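Local structure of LAR_0958 cell surface adhesin (4NG0) at residues Ser10-Gly15 against Asn92-Asp97; Trp45-Lys50 against Gly57-Ser62; Val3-Ser8 against Lys81-Ser86; Asn16-Glu21 against Tyr87-Asn92. The protein is a cell-surface mucus adhesin, represented here by a single repeat with a ubiquitin-like beta-grasp fold, and is thought to mediate bacterial attachment to mucus. One frame throughout, in Å; residues are numbered along the deposited sequence.

Contact 1: Ser10-Gly15 against Asn92-Asp97; sequences SKTYDG and NPLGID
Chi1 of 172° sets Tyr13 CG anti to its backbone N, and Leu94 CG is likewise anti to N (172°); the two side chains cross at about a right angle, with Leu94 CB at the edge of the tyrosine ring. This meeting lies where two parallel neighbours of the ubiquitin-like beta-grasp sheet, 3-12 and 83-92, the latter its middle strand, run out side by side. Their last parallel pair joins Thr12 to Asn92, and two straight backbone bonds flank it: Asn92 N gives to Lys11 O at 2.8 Å, and Asn92 O receives Tyr13 N at 2.8 Å. Beyond it the contact passes to side chains. Leu94 CB approaches Tyr13 CD2 near the ring plane at 4.1 Å, while Thr12 CG2 meets Leu94 CD1 at 3.8 Å. The hydroxyl of Thr12 serves two waters, one held by Asn92 ND2 and the other giving a proton to Pro93 O. In the loop after the strand, Lys11 NZ forms a salt bridge with Asp14 OD1; it also bonds to Asn16 O. Over the centre of one Tyr13 ring face lies the backbone N of Gly15, 3.5 Å above the plane.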
# COMPACT_ATOMS: atom_id res chain seq x y z
N SER A 10 3.29 -7.27 8.13
CA SER A 10 2.55 -7.68 9.31
C SER A 10 3.18 -7.15 10.58
O SER A 10 4.35 -6.73 10.60
CB SER A 10 2.42 -9.21 9.40
OG SER A 10 3.69 -9.81 9.61
N LYS A 11 2.38 -7.15 11.64
CA LYS A 11 2.88 -6.90 12.99
C LYS A 11 2.13 -7.81 13.95
O LYS A 11 1.08 -8.37 13.62
CB LYS A 11 2.63 -5.45 13.43
CG LYS A 11 1.15 -5.13 13.65
CD LYS A 11 0.86 -3.66 13.98
CE LYS A 11 1.01 -3.37 15.46
NZ LYS A 11 0.73 -1.93 15.78
N THR A 12 2.67 -7.93 15.16
CA THR A 12 1.94 -8.54 16.26
C THR A 12 1.11 -7.46 16.96
O THR A 12 1.59 -6.35 17.20
CB THR A 12 2.91 -9.19 17.25
OG1 THR A 12 3.63 -10.25 16.58
CG2 THR A 12 2.19 -9.78 18.44
N TYR A 13 -0.13 -7.80 17.27
CA TYR A 13 -1.02 -6.91 18.04
C TYR A 13 -0.30 -6.31 19.24
O TYR A 13 0.35 -7.03 20.02
CB TYR A 13 -2.23 -7.70 18.55
CG TYR A 13 -3.10 -6.92 19.50
CD1 TYR A 13 -4.04 -6.03 19.01
CD2 TYR A 13 -2.97 -7.06 20.87
CE1 TYR A 13 -4.85 -5.29 19.88
CE2 TYR A 13 -3.77 -6.34 21.75
CZ TYR A 13 -4.70 -5.46 21.24
OH TYR A 13 -5.50 -4.73 22.11
N ASP A 14 -0.41 -5.00 19.40
CA ASP A 14 0.12 -4.31 20.59
C ASP A 14 -0.80 -3.19 21.06
O ASP A 14 -0.40 -2.34 21.85
CB ASP A 14 1.53 -3.75 20.31
CG ASP A 14 1.54 -2.64 19.28
OD1 ASP A 14 0.54 -2.45 18.57
OD2 ASP A 14 2.58 -1.95 19.15
N GLY A 15 -2.04 -3.18 20.57
CA GLY A 15 -2.97 -2.13 20.95
C GLY A 15 -2.75 -0.79 20.27
O GLY A 15 -3.42 0.19 20.60
N ASN A 92 -1.26 -9.92 13.61
CA ASN A 92 -1.38 -11.22 14.25
C ASN A 92 -1.73 -11.08 15.72
O ASN A 92 -1.30 -10.12 16.36
CB ASN A 92 -0.08 -12.00 14.07
CG ASN A 92 0.16 -12.41 12.63
OD1 ASN A 92 -0.68 -13.09 12.03
ND2 ASN A 92 1.27 -11.98 12.06
N PRO A 93 -2.49 -12.03 16.29
CA PRO A 93 -2.79 -11.93 17.72
C PRO A 93 -1.52 -12.04 18.56
O PRO A 93 -0.55 -12.66 18.13
CB PRO A 93 -3.70 -13.14 17.98
CG PRO A 93 -4.24 -13.54 16.63
CD PRO A 93 -3.17 -13.17 15.64
N LEU A 94 -1.55 -11.45 19.74
CA LEU A 94 -0.42 -11.48 20.66
C LEU A 94 -0.47 -12.74 21.51
O LEU A 94 -1.46 -13.00 22.18
CB LEU A 94 -0.47 -10.25 21.57
CG LEU A 94 0.53 -10.19 22.73
CD1 LEU A 94 1.95 -10.27 22.23
CD2 LEU A 94 0.31 -8.91 23.54
N GLY A 95 0.61 -13.51 21.46
CA GLY A 95 0.71 -14.71 22.27
C GLY A 95 0.85 -14.39 23.75
O GLY A 95 1.72 -13.61 24.15
N ILE A 96 -0.01 -15.00 24.55
CA ILE A 96 -0.00 -14.87 26.00
C ILE A 96 0.28 -16.25 26.57
O ILE A 96 -0.53 -17.16 26.43
CB ILE A 96 -1.36 -14.32 26.52
CG1 ILE A 96 -1.70 -12.97 25.86
CG2 ILE A 96 -1.39 -14.25 28.05
CD1 ILE A 96 -0.73 -11.85 26.17
N ASP A 97 1.45 -16.42 27.16
CA ASP A 97 1.87 -17.75 27.64
C ASP A 97 1.04 -18.23 28.82
O ASP A 97 0.46 -17.41 29.56
CB ASP A 97 3.35 -17.73 28.03
CG ASP A 97 4.27 -17.63 26.82
OD1 ASP A 97 3.80 -17.67 25.67
OD2 ASP A 97 5.50 -17.53 27.03
O HOH W 1 3.40 -11.07 13.87
O HOH W 2 1.93 -12.71 17.06

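Contact 2: Trp45-Lys50 against Gly57-Ser62; sequences WNTADK and GKYTLS
Leu61 spreads its two methyl groups over one face of the Trp45 indole. Leu61 CD2 stands 3.6 Å from the centroid of the five-membered ring of Trp45, almost on the ring normal, a CH-pi contact, while Leu61 CD1 lies against the six-membered ring, 3.7 Å from Trp45 CZ3. Tyr59 CB comes up to the same ring in its plane, at the edge, 3.8 Å from Trp45 CZ3. Beside this apolar patch sits a polar one: the amide of Asn46 gives ND2 protons to Thr60 OG1 at 2.9 Å and to Ser62 OG at 3.0 Å. Both acceptors lie close to the amide plane, which fixes the rotation of the group. Thr60 OG1 lies between its backbone N and carbonyl carbon (chi1 65°), where Asn46 ND2 meets it. The backbone sets these positions. Trp45 and Leu61 form an antiparallel non-hydrogen-bonded pair between strand 43-45, at the border of the beta-grasp sheet, and strand 57-63; next to it Asn46 N bonds to Thr60 O at 2.9 Å. Asn46 is then the centre of an inverse gamma turn that takes the chain off the strand, and a water bridges Asn46 O to Thr60 N. Farther out, Tyr89 meets the indole edge-to-face, and Tyr59 OH bonds to Asp55 O. Dispersion thus holds the buried face, whereas directional bonds from one amide fasten the more exposed side where the two strands part.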
# COMPACT_ATOMS: atom_id res chain seq x y z
N TRP A 45 -6.33 2.40 3.62
CA TRP A 45 -6.75 1.16 4.28
C TRP A 45 -8.18 0.83 3.92
O TRP A 45 -9.07 1.68 4.04
CB TRP A 45 -6.67 1.34 5.79
CG TRP A 45 -5.28 1.35 6.35
CD1 TRP A 45 -4.50 2.44 6.59
CD2 TRP A 45 -4.54 0.21 6.79
NE1 TRP A 45 -3.29 2.04 7.14
CE2 TRP A 45 -3.30 0.68 7.29
CE3 TRP A 45 -4.80 -1.17 6.82
CZ2 TRP A 45 -2.32 -0.18 7.79
CZ3 TRP A 45 -3.83 -2.03 7.33
CH2 TRP A 45 -2.60 -1.53 7.81
N ASN A 46 -8.43 -0.42 3.54
CA ASN A 46 -9.76 -0.88 3.18
C ASN A 46 -10.49 -1.40 4.43
O ASN A 46 -10.89 -2.55 4.52
CB ASN A 46 -9.67 -1.93 2.06
CG ASN A 46 -9.12 -1.33 0.76
OD1 ASN A 46 -9.55 -0.25 0.32
ND2 ASN A 46 -8.18 -2.03 0.13
N THR A 47 -10.64 -0.49 5.38
CA THR A 47 -11.27 -0.77 6.65
C THR A 47 -12.58 0.02 6.74
O THR A 47 -12.85 0.87 5.90
CB THR A 47 -10.36 -0.31 7.78
OG1 THR A 47 -9.97 1.04 7.54
CG2 THR A 47 -9.12 -1.20 7.85
N ALA A 48 -13.39 -0.26 7.76
CA ALA A 48 -14.71 0.35 7.86
C ALA A 48 -14.66 1.86 7.89
O ALA A 48 -15.54 2.53 7.35
CB ALA A 48 -15.46 -0.17 9.08
N ASP A 49 -13.63 2.41 8.53
CA ASP A 49 -13.49 3.86 8.65
C ASP A 49 -12.37 4.41 7.78
O ASP A 49 -12.03 5.59 7.86
CB ASP A 49 -13.30 4.28 10.11
CG ASP A 49 -12.15 3.55 10.79
OD1 ASP A 49 -11.42 2.78 10.12
OD2 ASP A 49 -11.98 3.74 12.02
N LYS A 50 -11.78 3.54 6.96
CA LYS A 50 -10.67 3.91 6.09
C LYS A 50 -9.47 4.46 6.88
O LYS A 50 -8.68 5.25 6.36
CB LYS A 50 -11.11 4.86 4.96
CG LYS A 50 -12.13 4.24 4.00
CD LYS A 50 -12.43 5.16 2.83
CE LYS A 50 -13.31 4.49 1.80
NZ LYS A 50 -13.56 5.40 0.63
N GLY A 57 -6.25 -9.17 12.66
CA GLY A 57 -7.06 -9.37 11.49
C GLY A 57 -6.21 -9.31 10.24
O GLY A 57 -5.01 -8.99 10.29
N LYS A 58 -6.85 -9.61 9.11
CA LYS A 58 -6.21 -9.54 7.80
C LYS A 58 -6.85 -8.39 7.04
O LYS A 58 -8.07 -8.35 6.88
CB LYS A 58 -6.40 -10.86 7.04
CG LYS A 58 -5.61 -10.94 5.73
CD LYS A 58 -5.88 -12.27 5.03
CE LYS A 58 -5.30 -12.31 3.63
NZ LYS A 58 -5.71 -13.54 2.89
N TYR A 59 -6.02 -7.46 6.58
CA TYR A 59 -6.49 -6.23 5.95
C TYR A 59 -5.83 -6.01 4.60
O TYR A 59 -4.80 -6.62 4.30
CB TYR A 59 -6.13 -5.03 6.86
CG TYR A 59 -6.66 -5.16 8.26
CD1 TYR A 59 -5.87 -5.67 9.29
CD2 TYR A 59 -7.96 -4.80 8.56
CE1 TYR A 59 -6.36 -5.79 10.58
CE2 TYR A 59 -8.47 -4.91 9.85
CZ TYR A 59 -7.66 -5.41 10.85
OH TYR A 59 -8.15 -5.52 12.14
N THR A 60 -6.40 -5.12 3.79
CA THR A 60 -5.73 -4.70 2.57
C THR A 60 -5.65 -3.18 2.48
O THR A 60 -6.38 -2.47 3.16
CB THR A 60 -6.42 -5.24 1.29
OG1 THR A 60 -7.73 -4.69 1.18
CG2 THR A 60 -6.51 -6.75 1.33
N LEU A 61 -4.74 -2.71 1.64
CA LEU A 61 -4.68 -1.30 1.27
C LEU A 61 -4.68 -1.21 -0.24
O LEU A 61 -4.24 -2.14 -0.92
CB LEU A 61 -3.40 -0.64 1.79
CG LEU A 61 -3.28 -0.49 3.30
CD1 LEU A 61 -2.45 -1.63 3.89
CD2 LEU A 61 -2.69 0.87 3.64
N SER A 62 -5.14 -0.07 -0.76
CA SER A 62 -5.15 0.17 -2.19
C SER A 62 -4.56 1.54 -2.48
O SER A 62 -4.71 2.47 -1.68
CB SER A 62 -6.58 0.14 -2.73
OG SER A 62 -7.19 -1.12 -2.56
O HOH W 3 -9.14 -4.71 4.75

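Contact 3: Val3-Ser8 against Lys81-Ser86; sequences VTYSGS and KTISGS
Tyr5 lays its ring flat across Gly85, with Gly85 CA over the ring centre, 3.4 Å from the Tyr5 centroid and 7° off the normal, a CH-pi contact. Chi1 of 62° puts Tyr5 CG between the backbone N and the carbonyl carbon; the ring lies over the neighbouring strand. Gly85, having no side chain, lets its CA lie directly against the ring. At the ring edge, near its plane, Ile83 CG2 approaches Tyr5 CD1 at 4.2 Å. The phenol hydroxyl extends past Gly85 to bond with Leu63 N on strand 57-63, and a water links it to Gly85 O. In the beta-grasp sheet the first and last strands lie side by side and parallel, the last being the middle strand, and this contact is the N-terminal part of that pairing. Ser84 N bonds to Val3 O and Tyr5 N to Ser84 O, both donors in the carbonyl plane. Ser86 N bonds to Tyr5 O at 3.1 Å, this donor standing above the carbonyl plane. Thr4 and Ser84 occupy the sheet face opposite Tyr5. There Thr4 CG2, anti to its carbonyl carbon, comes within 4.2 Å of Ser84 CB. One water ties Val3 O to the hydroxyls of Thr82 and Ser84. Where the regular pairing is interrupted, another takes a proton from Gly7 N and gives one to Ser86 O, and Ser6 CA makes a CA-H...O contact of 3.1 Å with Ser86 O.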
# COMPACT_ATOMS: atom_id res chain seq x y z
N VAL A 3 1.35 -1.65 -15.48
CA VAL A 3 1.88 -1.28 -14.17
C VAL A 3 1.06 -1.92 -13.07
O VAL A 3 -0.14 -1.70 -12.97
CB VAL A 3 1.89 0.25 -13.99
CG1 VAL A 3 2.37 0.62 -12.59
CG2 VAL A 3 2.77 0.91 -15.05
N THR A 4 1.73 -2.70 -12.23
CA THR A 4 1.05 -3.36 -11.13
C THR A 4 1.84 -3.23 -9.84
O THR A 4 3.06 -3.05 -9.86
CB THR A 4 0.79 -4.85 -11.42
OG1 THR A 4 2.03 -5.49 -11.69
CG2 THR A 4 -0.11 -5.01 -12.64
N TYR A 5 1.14 -3.31 -8.71
CA TYR A 5 1.79 -3.34 -7.41
C TYR A 5 1.33 -4.55 -6.61
O TYR A 5 0.22 -5.06 -6.80
CB TYR A 5 1.55 -2.03 -6.63
CG TYR A 5 0.11 -1.70 -6.28
CD1 TYR A 5 -0.68 -0.95 -7.15
CD2 TYR A 5 -0.45 -2.13 -5.07
CE1 TYR A 5 -1.99 -0.64 -6.84
CE2 TYR A 5 -1.76 -1.82 -4.75
CZ TYR A 5 -2.53 -1.09 -5.64
OH TYR A 5 -3.84 -0.79 -5.30
N SER A 6 2.20 -5.00 -5.72
CA SER A 6 1.91 -6.11 -4.83
C SER A 6 2.67 -5.88 -3.54
O SER A 6 3.35 -4.88 -3.39
CB SER A 6 2.35 -7.43 -5.47
OG SER A 6 3.75 -7.45 -5.65
N GLY A 7 2.53 -6.80 -2.60
CA GLY A 7 3.31 -6.73 -1.38
C GLY A 7 2.51 -7.08 -0.15
O GLY A 7 1.29 -7.26 -0.21
N SER A 8 3.23 -7.19 0.96
CA SER A 8 2.61 -7.58 2.22
C SER A 8 3.51 -7.22 3.38
O SER A 8 4.70 -6.98 3.21
CB SER A 8 2.32 -9.08 2.24
OG SER A 8 3.53 -9.82 2.10
N LYS A 81 -2.06 4.65 -18.01
CA LYS A 81 -3.50 4.53 -18.21
C LYS A 81 -4.20 3.53 -17.29
O LYS A 81 -5.40 3.66 -17.04
CB LYS A 81 -3.82 4.17 -19.65
CG LYS A 81 -3.34 5.18 -20.68
CD LYS A 81 -3.73 4.69 -22.06
CE LYS A 81 -3.38 5.69 -23.14
NZ LYS A 81 -3.75 5.12 -24.46
N THR A 82 -3.47 2.52 -16.82
CA THR A 82 -3.99 1.63 -15.78
C THR A 82 -2.95 1.47 -14.69
O THR A 82 -1.76 1.45 -14.96
CB THR A 82 -4.37 0.21 -16.29
OG1 THR A 82 -3.20 -0.49 -16.75
CG2 THR A 82 -5.35 0.30 -17.41
N ILE A 83 -3.42 1.35 -13.45
CA ILE A 83 -2.58 0.96 -12.34
C ILE A 83 -3.40 -0.04 -11.52
O ILE A 83 -4.48 0.29 -11.06
CB ILE A 83 -2.19 2.16 -11.46
CG1 ILE A 83 -1.52 3.26 -12.30
CG2 ILE A 83 -1.26 1.70 -10.33
CD1 ILE A 83 -1.46 4.61 -11.63
N SER A 84 -2.90 -1.27 -11.39
CA SER A 84 -3.66 -2.35 -10.77
C SER A 84 -2.81 -2.95 -9.66
O SER A 84 -1.60 -3.06 -9.81
CB SER A 84 -3.93 -3.44 -11.79
OG SER A 84 -4.29 -2.89 -13.04
N GLY A 85 -3.42 -3.39 -8.57
CA GLY A 85 -2.61 -4.03 -7.56
C GLY A 85 -3.38 -4.61 -6.40
O GLY A 85 -4.61 -4.51 -6.33
N SER A 86 -2.63 -5.21 -5.49
CA SER A 86 -3.17 -5.82 -4.28
C SER A 86 -2.10 -5.72 -3.21
O SER A 86 -0.92 -5.88 -3.49
CB SER A 86 -3.54 -7.28 -4.53
OG SER A 86 -4.04 -7.92 -3.36
O HOH W 4 -2.26 -2.16 -14.72
O HOH W 5 -6.00 -2.75 -4.34
O HOH W 6 0.22 -8.74 -2.92

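Contact 4: Asn16-Glu21 against Tyr87-Asn92; sequences NPANFE and YTYTIN
Phe20 drives the edge of its ring into the face of Tyr87, a T-shaped pair with centroids 5.2 Å apart and planes at 88°. The foremost atom is Phe20 CE1, which comes down nearer the rim than the centre of the tyrosine, 3.7 Å from Tyr87 CE1. Tyr87 CG lies anti to its backbone N (chi1 -176°), and the ring stands on the side of strand 83-92 that faces the loop. A second, smaller bump is the methyl of Ala18, which fits between two neighbours on the strand: Ala18 CB is 3.6 Å from Tyr89 CE1 and 4.1 Å from Ile91 CD1. Tyr87, Tyr89 and Ile91, alternate residues of one strand, thus make a row of projections on a single face of the beta-grasp sheet, and residues 18-21 run roughly antiparallel to the strand over them. Trp45 closes in from strand 43-45, touching both Ala18 and Phe20. The phenol oxygens find polar partners. A water joins Tyr89 OH to Asn19 O, another joins Tyr87 OH (2.8 Å) to Glu21 N (2.9 Å), and Tyr87 OH also bonds to Thr24 OG1. Between these two segments, therefore, the direct contact is apolar and aromatic, with polar groups bridged by water, which is consistent with a loop seated on the sheet largely by fit of shape.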
# COMPACT_ATOMS: atom_id res chain seq x y z
N ASN A 16 -1.82 -0.75 19.32
CA ASN A 16 -1.49 0.47 18.59
C ASN A 16 -1.84 0.28 17.12
O ASN A 16 -1.79 -0.84 16.61
CB ASN A 16 -0.01 0.79 18.76
CG ASN A 16 0.35 1.06 20.21
OD1 ASN A 16 -0.43 1.68 20.94
ND2 ASN A 16 1.51 0.57 20.65
N PRO A 17 -2.21 1.37 16.42
CA PRO A 17 -2.57 1.22 15.01
C PRO A 17 -1.38 0.76 14.17
O PRO A 17 -0.23 1.10 14.47
CB PRO A 17 -3.01 2.63 14.60
CG PRO A 17 -3.31 3.34 15.90
CD PRO A 17 -2.36 2.76 16.89
N ALA A 18 -1.66 -0.00 13.12
CA ALA A 18 -0.61 -0.45 12.21
C ALA A 18 0.01 0.71 11.44
O ALA A 18 -0.67 1.65 11.06
CB ALA A 18 -1.18 -1.46 11.23
N ASN A 19 1.31 0.60 11.20
CA ASN A 19 2.03 1.58 10.40
C ASN A 19 2.37 1.00 9.04
O ASN A 19 3.33 0.23 8.91
CB ASN A 19 3.33 1.98 11.10
CG ASN A 19 3.11 2.74 12.40
OD1 ASN A 19 2.24 3.61 12.48
ND2 ASN A 19 3.91 2.44 13.41
N PHE A 20 1.59 1.38 8.03
CA PHE A 20 1.85 0.96 6.67
C PHE A 20 3.13 1.60 6.16
O PHE A 20 3.34 2.81 6.31
CB PHE A 20 0.67 1.37 5.78
CG PHE A 20 0.97 1.31 4.31
CD1 PHE A 20 1.05 0.08 3.66
CD2 PHE A 20 1.14 2.47 3.57
CE1 PHE A 20 1.33 0.01 2.30
CE2 PHE A 20 1.40 2.41 2.19
CZ PHE A 20 1.49 1.18 1.55
N GLU A 21 3.98 0.79 5.54
CA GLU A 21 5.26 1.26 5.00
C GLU A 21 5.26 1.15 3.47
O GLU A 21 5.32 0.05 2.93
CB GLU A 21 6.41 0.44 5.57
CG GLU A 21 6.56 0.50 7.09
CD GLU A 21 7.10 1.84 7.58
OE1 GLU A 21 7.56 2.65 6.75
OE2 GLU A 21 7.05 2.07 8.81
N TYR A 87 -2.50 -5.44 -1.97
CA TYR A 87 -1.53 -5.35 -0.88
C TYR A 87 -2.19 -5.83 0.40
O TYR A 87 -3.27 -5.37 0.74
CB TYR A 87 -1.02 -3.91 -0.70
CG TYR A 87 0.05 -3.81 0.36
CD1 TYR A 87 -0.28 -3.73 1.71
CD2 TYR A 87 1.40 -3.84 0.01
CE1 TYR A 87 0.70 -3.66 2.67
CE2 TYR A 87 2.38 -3.77 0.97
CZ TYR A 87 2.03 -3.69 2.30
OH TYR A 87 3.00 -3.62 3.27
N THR A 88 -1.54 -6.75 1.10
CA THR A 88 -2.14 -7.33 2.30
C THR A 88 -1.32 -7.07 3.57
O THR A 88 -0.12 -7.34 3.61
CB THR A 88 -2.32 -8.86 2.13
OG1 THR A 88 -3.16 -9.10 0.99
CG2 THR A 88 -2.99 -9.46 3.37
N TYR A 89 -1.99 -6.56 4.60
CA TYR A 89 -1.34 -6.28 5.88
C TYR A 89 -2.06 -7.07 6.95
O TYR A 89 -3.28 -6.95 7.10
CB TYR A 89 -1.41 -4.78 6.22
CG TYR A 89 -0.48 -4.40 7.37
CD1 TYR A 89 -0.78 -4.78 8.69
CD2 TYR A 89 0.70 -3.70 7.14
CE1 TYR A 89 0.06 -4.48 9.72
CE2 TYR A 89 1.55 -3.39 8.19
CZ TYR A 89 1.23 -3.79 9.48
OH TYR A 89 2.07 -3.48 10.53
N THR A 90 -1.31 -7.90 7.68
CA THR A 90 -1.89 -8.71 8.74
C THR A 90 -1.45 -8.25 10.13
O THR A 90 -0.27 -8.04 10.38
CB THR A 90 -1.50 -10.19 8.56
OG1 THR A 90 -1.94 -10.63 7.27
CG2 THR A 90 -2.13 -11.07 9.63
N ILE A 91 -2.41 -8.12 11.04
CA ILE A 91 -2.07 -7.95 12.45
C ILE A 91 -2.32 -9.30 13.11
O ILE A 91 -3.44 -9.80 13.12
CB ILE A 91 -2.91 -6.85 13.12
CG1 ILE A 91 -2.67 -5.50 12.44
CG2 ILE A 91 -2.58 -6.75 14.60
CD1 ILE A 91 -3.53 -4.36 13.02
N ASN A 92 -1.26 -9.92 13.61
CA ASN A 92 -1.38 -11.22 14.25
C ASN A 92 -1.73 -11.08 15.72
O ASN A 92 -1.30 -10.12 16.36
CB ASN A 92 -0.08 -12.00 14.07
CG ASN A 92 0.16 -12.41 12.63
OD1 ASN A 92 -0.68 -13.09 12.03
ND2 ASN A 92 1.27 -11.98 12.06
O HOH W 7 4.44 -2.35 9.63
O HOH W 8 3.41 -2.02 5.56

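In the fold
Contacts 1 and 3 join the same two strands, 3-12 and 83-92, toward their opposite ends, with centres about 29 Å apart. Both are surface contacts built on parallel backbone bonding, but contact 3 sets an aromatic ring over glycine, whereas contact 1 ends in a loop and tail, where leucine and threonine side chains meet. Contact 2, partly buried, brings strand 57-63 and the sheet border together in antiparallel fashion. Contact 4 is the buried one, a loop packed on the sheet by aromatic and methyl groups. It lies beside contact 2, with a probable hydrogen bond between Tyr59 O and Tyr89 N (2.8 Å), and beside contact 1, with another between Lys11 N and Thr90 O (3.1 Å).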